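PDB 2V0P: type 2A phosphatase-associated protein 42 from Saccharomyces cerevisiae, which inhibits the PP2A-type phosphatase SIT4, associates with the catalytic subunits of PP2A and acts in TOR signalling in response to nitrogen source. Local coordinates for the interface of chains A and B. Sequence-based numbering; all coordinates share one arbitrary frame. Chains: chain A/B, Type 2A phosphatase-associated protein 42.

Contact 1: the interface of chains A and B. Residues chain A 220, 224; chain B 157, 160-161, 164-165.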
loop_
_atom_site.group_PDB
_atom_site.type_symbol
_atom_site.label_atom_id
_atom_site.label_comp_id
_atom_site.label_asym_id
_atom_site.label_seq_id
_atom_site.Cartn_x
_atom_site.Cartn_y
_atom_site.Cartn_z
ATOM N N GLU A 220 -8.356 -7.149 4.730
ATOM C CA GLU A 220 -7.670 -5.835 4.357
ATOM C C GLU A 220 -6.277 -6.106 3.773
ATOM O O GLU A 220 -5.910 -5.583 2.666
ATOM C CB GLU A 220 -7.591 -4.910 5.581
ATOM C CG GLU A 220 -7.314 -3.451 5.224
ATOM C CD GLU A 220 -6.745 -2.637 6.365
ATOM O OE1 GLU A 220 -6.401 -3.181 7.438
ATOM O OE2 GLU A 220 -6.619 -1.432 6.176
ATOM N N PHE A 224 -5.164 -5.393 -0.131
ATOM C CA PHE A 224 -4.051 -4.467 -0.368
ATOM C C PHE A 224 -2.888 -5.155 -1.054
ATOM O O PHE A 224 -2.372 -4.647 -2.059
ATOM C CB PHE A 224 -3.560 -3.913 0.929
ATOM C CG PHE A 224 -2.594 -2.791 0.723
ATOM C CD1 PHE A 224 -3.045 -1.588 0.232
ATOM C CD2 PHE A 224 -1.241 -2.967 0.956
ATOM C CE1 PHE A 224 -2.144 -0.505 0.039
ATOM C CE2 PHE A 224 -0.335 -1.896 0.740
ATOM C CZ PHE A 224 -0.805 -0.688 0.309
ATOM N N SER B 157 3.804 -5.139 2.352
ATOM C CA SER B 157 2.502 -4.629 2.006
ATOM C C SER B 157 1.825 -4.174 3.286
ATOM O O SER B 157 1.226 -3.097 3.315
ATOM C CB SER B 157 1.655 -5.729 1.360
ATOM O OG SER B 157 1.936 -5.798 -0.005
ATOM N N GLN B 160 3.516 -0.945 4.415
ATOM C CA GLN B 160 3.099 0.114 3.535
ATOM C C GLN B 160 1.747 0.641 3.937
ATOM O O GLN B 160 1.545 1.851 4.090
ATOM C CB GLN B 160 3.085 -0.357 2.074
ATOM C CG GLN B 160 2.567 0.666 1.020
ATOM C CD GLN B 160 3.541 1.780 0.641
ATOM O OE1 GLN B 160 4.277 2.314 1.472
ATOM N NE2 GLN B 160 3.527 2.149 -0.635
ATOM N N LEU B 161 0.834 -0.298 4.147
ATOM C CA LEU B 161 -0.492 0.012 4.506
ATOM C C LEU B 161 -0.503 0.915 5.699
ATOM O O LEU B 161 -1.258 1.846 5.707
ATOM C CB LEU B 161 -1.242 -1.286 4.806
ATOM C CG LEU B 161 -2.725 -1.348 4.602
ATOM C CD1 LEU B 161 -3.102 -0.674 3.370
ATOM C CD2 LEU B 161 -3.157 -2.842 4.581
ATOM N N LYS B 164 0.993 4.454 5.024
ATOM C CA LYS B 164 0.107 5.221 4.144
ATOM C C LYS B 164 -1.073 5.892 4.835
ATOM O O LYS B 164 -1.657 6.823 4.260
ATOM C CB LYS B 164 -0.360 4.408 2.929
ATOM C CG LYS B 164 0.505 4.621 1.665
ATOM C CD LYS B 164 0.252 3.594 0.534
ATOM C CE LYS B 164 -1.236 3.490 0.118
ATOM N NZ LYS B 164 -1.361 2.754 -1.195
ATOM N N GLU B 165 -1.348 5.490 6.076
ATOM C CA GLU B 165 -2.464 5.996 6.856
ATOM C C GLU B 165 -1.999 6.801 8.093
ATOM O O GLU B 165 -2.808 7.344 8.815
ATOM C CB GLU B 165 -3.431 4.857 7.228
ATOM C CG GLU B 165 -3.002 3.969 8.392
ATOM C CD GLU B 165 -3.751 2.638 8.435
ATOM O OE1 GLU B 165 -4.381 2.236 7.420
ATOM O OE2 GLU B 165 -3.684 1.979 9.484
#
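The phenyl ring of A:Phe224 carries one methyl of B:Leu161 on a face and has two polar side chains of chain B at its rim. That methyl, CD1 of B:Leu161, sits 3.4 Å from the ring centroid, shifted toward the rim on the side of CD1 and CG of A:Phe224, a CH-pi contact. Round the edge, in the plane of the ring, come the CG methylene of B:Gln160, 3.7 Å from CZ of A:Phe224, and the side-chain amine of B:Lys164, whose NZ lies 3.6 Å from CE1 of A:Phe224. Because the amine comes to the rim and not over a face, this is not a cation-pi arrangement. The backbone O of B:Ser157 lies beyond the CE2 corner, raised above the ring plane on the leucine side, 3.2 Å from CE2 of A:Phe224.

The ring gets there because CG of A:Phe224 stands anti to its backbone N (chi1 -170°), sending the phenyl group off helix 199-231 toward helix 153-163 of chain B. The side chains of A:Phe224 and B:Leu161 run past each other in opposite directions, and the second leucine methyl, CD2, settles 3.8 Å from CB of A:Phe224. One turn earlier on the same chain A helix, the extended side chain of A:Glu220 brings its carboxylate carbon CD to 4.0 Å from CD2 of B:Leu161, a loose contact. Its OE2 is 4.5 Å from OE1 of B:Glu165; these like charges would probably repel mildly if both acids are ionised.

The patch is thus a ring-and-methyl packing contact between helix 199-231 of chain A and helix 153-163 of chain B with the residues just after it, all within the N-terminal domain of Tap42. It helps hold the two copies together in the deposited assembly, although the structure alone does not show that this pairing exists in the cell.

Contact 2: the interface of chains A and B. Residues chain A 97, 228-229, 232; chain B 97, 153, 228, 232.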
loop_
_atom_site.group_PDB
_atom_site.type_symbol
_atom_site.label_atom_id
_atom_site.label_comp_id
_atom_site.label_asym_id
_atom_site.label_seq_id
_atom_site.Cartn_x
_atom_site.Cartn_y
_atom_site.Cartn_z
ATOM N N GLN A 97 3.269 -15.245 -10.441
ATOM C CA GLN A 97 2.691 -14.071 -9.929
ATOM C C GLN A 97 1.187 -14.011 -10.098
ATOM O O GLN A 97 0.479 -13.578 -9.171
ATOM C CB GLN A 97 3.381 -12.798 -10.456
ATOM C CG GLN A 97 4.799 -12.643 -9.913
ATOM C CD GLN A 97 5.543 -11.503 -10.533
ATOM O OE1 GLN A 97 4.946 -10.502 -10.912
ATOM N NE2 GLN A 97 6.861 -11.663 -10.686
HETATM N N MSE A 228 -1.423 -4.496 -4.824
HETATM C CA MSE A 228 -0.026 -4.118 -4.992
HETATM C C MSE A 228 0.696 -5.035 -5.978
HETATM O O MSE A 228 1.324 -4.542 -6.881
HETATM C CB MSE A 228 0.715 -4.022 -3.647
HETATM C CG MSE A 228 0.094 -3.028 -2.734
HETATM SE SE MSE A 228 0.515 -1.202 -3.313
HETATM C CE MSE A 228 -1.128 -0.629 -4.223
ATOM N N LEU A 229 0.566 -6.352 -5.793
ATOM C CA LEU A 229 1.201 -7.361 -6.676
ATOM C C LEU A 229 0.622 -7.384 -8.057
ATOM O O LEU A 229 1.350 -7.692 -9.031
ATOM C CB LEU A 229 1.118 -8.748 -6.047
ATOM C CG LEU A 229 1.819 -9.038 -4.721
ATOM C CD1 LEU A 229 1.175 -10.327 -4.104
ATOM C CD2 LEU A 229 3.228 -9.256 -4.912
ATOM N N PHE A 232 2.265 -4.683 -10.547
ATOM C CA PHE A 232 3.517 -5.154 -11.099
ATOM C C PHE A 232 3.378 -6.161 -12.256
ATOM O O PHE A 232 4.364 -6.484 -12.922
ATOM C CB PHE A 232 4.395 -5.674 -9.971
ATOM C CG PHE A 232 4.859 -4.595 -9.055
ATOM C CD1 PHE A 232 5.734 -3.615 -9.515
ATOM C CD2 PHE A 232 4.396 -4.518 -7.757
ATOM C CE1 PHE A 232 6.157 -2.598 -8.680
ATOM C CE2 PHE A 232 4.817 -3.507 -6.924
ATOM C CZ PHE A 232 5.698 -2.559 -7.380
ATOM N N GLN B 97 9.655 -5.915 -15.226
ATOM C CA GLN B 97 9.810 -5.751 -13.801
ATOM C C GLN B 97 11.254 -5.361 -13.430
ATOM O O GLN B 97 11.461 -4.498 -12.575
ATOM C CB GLN B 97 9.297 -7.031 -13.080
ATOM C CG GLN B 97 7.767 -7.114 -13.054
ATOM C CD GLN B 97 7.228 -8.376 -12.341
ATOM O OE1 GLN B 97 7.970 -9.076 -11.695
ATOM N NE2 GLN B 97 5.942 -8.634 -12.456
ATOM N N ASN B 153 6.904 -10.060 0.619
ATOM C CA ASN B 153 5.843 -9.226 0.068
ATOM C C ASN B 153 4.591 -8.996 0.984
ATOM O O ASN B 153 4.004 -7.928 0.894
ATOM C CB ASN B 153 5.475 -9.633 -1.370
ATOM C CG ASN B 153 6.621 -9.388 -2.387
ATOM O OD1 ASN B 153 6.539 -9.813 -3.537
ATOM N ND2 ASN B 153 7.677 -8.719 -1.967
HETATM N N MSE B 228 9.642 -4.746 -3.308
HETATM C CA MSE B 228 8.680 -5.731 -3.731
HETATM C C MSE B 228 9.178 -6.428 -4.966
HETATM O O MSE B 228 9.170 -7.665 -5.052
HETATM C CB MSE B 228 7.343 -5.049 -4.011
HETATM C CG MSE B 228 6.304 -5.919 -4.624
HETATM SE SE MSE B 228 4.608 -5.446 -3.821
HETATM C CE MSE B 228 5.259 -5.306 -1.967
ATOM N N PHE B 232 10.624 -10.650 -5.648
ATOM C CA PHE B 232 10.390 -11.509 -6.815
ATOM C C PHE B 232 11.617 -12.288 -7.305
ATOM O O PHE B 232 11.464 -13.326 -7.953
ATOM C CB PHE B 232 9.813 -10.705 -7.984
ATOM C CG PHE B 232 8.422 -10.206 -7.761
ATOM C CD1 PHE B 232 8.038 -8.966 -8.263
ATOM C CD2 PHE B 232 7.488 -10.965 -7.051
ATOM C CE1 PHE B 232 6.750 -8.489 -8.070
ATOM C CE2 PHE B 232 6.204 -10.490 -6.848
ATOM C CZ PHE B 232 5.829 -9.252 -7.357
#
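A:Gln97 and B:Gln97 meet tip to tip, their amides nearly coplanar and paired by two hydrogen bonds. NE2 of B:Gln97 gives to OE1 of A:Gln97 at 2.6 Å, and NE2 of A:Gln97 returns the bond to OE1 of B:Gln97 at 3.0 Å. Both donors approach in the carbonyl plane on a lone pair. NE2 of B:Gln97 also donates to the backbone O of A:Phe232 at 2.7 Å; this donor stands 54° above the carbonyl plane, well away from a lone pair.

The ring of B:Phe232 stacks flat against the amide of A:Gln97, the planes 9° apart, with NE2 of A:Gln97 3.6 Å above the ring centre. The opposite face of this ring carries the backbone O of its own chain's B:Met228, near the rim. At the ring's tip, CZ of B:Phe232 touches CD2 of A:Leu229 at 3.6 Å, and OD1 of B:Asn153 approaches the same methyl.

An alanine in place of B:Gln97 would probably leave the A:Gln97 amide and the A:Phe232 carbonyl without their hydrogen-bond partners, with the A:Gln97 amide held mainly by its stack on B:Phe232 and freer to turn.

Farther out, the selenomethionine B:Met228, its CG anti to the backbone N (chi1 173°), crosses the CD2-CE2 side of the A:Phe232 ring obliquely, CG lying to one side of the ring plane, 3.7 Å from CE2 of A:Phe232. This packing probably helps position the residue whose carbonyl accepts from B:Gln97.

In the fold, the glutamines come from helix 93-120 of each chain, while A:Leu229, A:Met228 and B:Met228 lie in the last helix, which ends at 231; A:Phe232 and B:Phe232 follow immediately.

About 15 Å separates the C-alpha centres of contact 1 and contact 2, and two helices run through both. Helix 199-231 of chain A supplies A:Glu220 and A:Phe224 to contact 1 and A:Met228 and A:Leu229 to contact 2, while helix 153-163 of chain B starts at contact 2 and continues into contact 1. Contact 1 is chiefly apolar packing, whereas contact 2 adds polar pairing near the C-termini. A:Phe232 and B:Phe232 play different roles, in keeping with an interface that is not an exact two-fold. The two contacts form one continuous strip along the chain A helix and would probably be kept or lost together.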